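Local coordinates for protein diaminopimelate decarboxylase (PDB 4XG1) that probably catalyses the pyridoxal-phosphate-dependent decarboxylation of meso-diaminopimelate to L-lysine, the last step of lysine biosynthesis by the diaminopimelate pathway, at residues L286-E291 / A302-A307. Numbering follows the deposited sequence.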
loop_
_atom_site.group_PDB
_atom_site.type_symbol
_atom_site.label_atom_id
_atom_site.label_comp_id
_atom_site.label_asym_id
_atom_site.label_seq_id
_atom_site.Cartn_x
_atom_site.Cartn_y
_atom_site.Cartn_z
ATOM N N LEU B 286 7.450 -13.128 7.493
ATOM C CA LEU B 286 6.938 -12.110 8.384
ATOM C C LEU B 286 6.411 -12.765 9.636
ATOM O O LEU B 286 5.514 -13.616 9.580
ATOM C CB LEU B 286 5.812 -11.343 7.723
ATOM C CG LEU B 286 5.055 -10.308 8.590
ATOM C CD1 LEU B 286 5.996 -9.237 9.092
ATOM C CD2 LEU B 286 3.918 -9.675 7.811
ATOM N N VAL B 287 6.970 -12.370 10.778
ATOM C CA VAL B 287 6.615 -12.981 12.056
ATOM C C VAL B 287 5.654 -12.076 12.791
ATOM O O VAL B 287 5.855 -10.855 12.808
ATOM C CB VAL B 287 7.844 -13.159 12.940
ATOM C CG1 VAL B 287 7.476 -13.971 14.172
ATOM C CG2 VAL B 287 8.962 -13.821 12.158
ATOM N N THR B 288 4.637 -12.665 13.403
ATOM C CA THR B 288 3.634 -11.887 14.074
ATOM C C THR B 288 3.154 -12.629 15.309
ATOM O O THR B 288 3.240 -13.841 15.392
ATOM C CB THR B 288 2.470 -11.586 13.123
ATOM O OG1 THR B 288 1.471 -10.815 13.800
ATOM C CG2 THR B 288 1.858 -12.867 12.623
ATOM N N LYS B 289 2.611 -11.897 16.260
ATOM C CA LYS B 289 2.184 -12.449 17.522
ATOM C C LYS B 289 0.656 -12.469 17.580
ATOM O O LYS B 289 -0.014 -11.503 17.167
ATOM C CB LYS B 289 2.719 -11.577 18.639
ATOM C CG LYS B 289 2.303 -11.977 20.056
ATOM C CD LYS B 289 2.823 -10.957 21.070
ATOM C CE LYS B 289 1.754 -10.625 22.108
ATOM N NZ LYS B 289 1.808 -9.193 22.519
ATOM N N VAL B 290 0.100 -13.577 18.064
ATOM C CA VAL B 290 -1.341 -13.695 18.253
ATOM C C VAL B 290 -1.710 -12.871 19.480
ATOM O O VAL B 290 -1.166 -13.090 20.572
ATOM C CB VAL B 290 -1.746 -15.170 18.503
ATOM C CG1 VAL B 290 -3.235 -15.280 18.752
ATOM C CG2 VAL B 290 -1.360 -16.041 17.317
ATOM N N GLU B 291 -2.635 -11.948 19.320
ATOM C CA GLU B 291 -3.082 -11.163 20.434
ATOM C C GLU B 291 -4.292 -11.848 21.048
ATOM O O GLU B 291 -4.266 -12.205 22.222
ATOM C CB GLU B 291 -3.453 -9.748 19.991
ATOM C CG GLU B 291 -2.328 -8.995 19.286
ATOM C CD GLU B 291 -1.384 -8.279 20.233
ATOM O OE1 GLU B 291 -1.367 -8.577 21.454
ATOM O OE2 GLU B 291 -0.619 -7.440 19.734
ATOM N N ALA B 302 -8.080 -15.643 14.633
ATOM C CA ALA B 302 -6.842 -15.278 15.304
ATOM C C ALA B 302 -6.502 -13.823 14.932
ATOM O O ALA B 302 -6.242 -13.512 13.777
ATOM C CB ALA B 302 -5.704 -16.197 14.897
ATOM N N ILE B 303 -6.521 -12.950 15.913
ATOM C CA ILE B 303 -6.159 -11.572 15.744
ATOM C C ILE B 303 -4.684 -11.418 16.074
ATOM O O ILE B 303 -4.289 -11.601 17.208
ATOM C CB ILE B 303 -7.020 -10.716 16.667
ATOM C CG1 ILE B 303 -8.472 -10.937 16.269
ATOM C CG2 ILE B 303 -6.654 -9.246 16.539
ATOM C CD1 ILE B 303 -9.443 -10.262 17.173
ATOM N N VAL B 304 -3.883 -11.065 15.068
ATOM C CA VAL B 304 -2.443 -10.944 15.198
ATOM C C VAL B 304 -1.985 -9.477 15.122
ATOM O O VAL B 304 -2.777 -8.606 14.833
ATOM C CB VAL B 304 -1.741 -11.761 14.087
ATOM C CG1 VAL B 304 -1.986 -13.248 14.307
ATOM C CG2 VAL B 304 -2.211 -11.327 12.680
ATOM N N ASP B 305 -0.707 -9.212 15.368
ATOM C CA ASP B 305 -0.247 -7.851 15.426
ATOM C C ASP B 305 0.329 -7.346 14.089
ATOM O O ASP B 305 0.780 -6.200 14.014
ATOM C CB ASP B 305 0.740 -7.636 16.591
ATOM C CG ASP B 305 2.011 -8.402 16.444
ATOM O OD1 ASP B 305 2.168 -9.151 15.459
ATOM O OD2 ASP B 305 2.932 -8.228 17.279
ATOM N N ALA B 306 0.328 -8.193 13.048
ATOM C CA ALA B 306 0.620 -7.746 11.680
ATOM C C ALA B 306 -0.696 -7.532 10.929
ATOM O O ALA B 306 -1.691 -8.183 11.240
ATOM C CB ALA B 306 1.470 -8.754 10.961
ATOM N N ALA B 307 -0.679 -6.664 9.924
ATOM C CA ALA B 307 -1.861 -6.327 9.179
ATOM C C ALA B 307 -1.558 -6.002 7.719
ATOM O O ALA B 307 -0.429 -6.126 7.269
ATOM C CB ALA B 307 -2.554 -5.154 9.849
#
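D305 makes its side-chain polar bonds to T288 and K289 through one carboxylate oxygen, OD1. OD1 of D305 accepts the backbone N-H of K289 at 2.9 Å, nearly straight at 169° but from well above the carboxylate plane, and also takes the hydroxyl of T288, whose OG1 is modelled 2.5 Å from OD1, too short to trust in detail. With chi1 of D305 at 65°, CG sits between its own backbone N and carbonyl carbon, which turns the carboxylate back over strand 284-294. OG1 of T288, placed anti to its backbone N where it meets both OD1 and the N-H of A306, receives a weak bond from the latter, so hydroxyl and carboxylate tie the chain just past strand 300-304 to its neighbour. An alanine in place of D305 would probably leave the N-H of K289 and the hydroxyl of T288 without their acceptor, and T28, which bonds OD2, without its mate.

Backbone pairing is brief: E291 N donates to I303 O at 2.7 Å, the weak D305 N to K289 O bond follows, and V290 and V304 form an antiparallel non-hydrogen-bonded pair. These strands make a beta hairpin in the mixed sheet that accompanies the TIM barrel in this decarboxylase family; the axes of segments 286-291 and 302-304 run 129° apart, strongly twisted from a strictly antiparallel course, and strand 338-344 continues the sheet beyond 300-304.

Apolar contact is light. V290 CG2 meets V304 CG1 at 4.2 Å, while the CB of A306 lies 4.1 Å from CD2 of L286.

Among the charges, OE2 of E291 stands 4.4 Å from OD2 of D305, and the two carboxylates, if both ionised, would probably repel. E291 OE1 forms salt bridges with R133 of the second subunit and with K289 NZ, the latter weak as a hydrogen bond, and these cations may offset that repulsion.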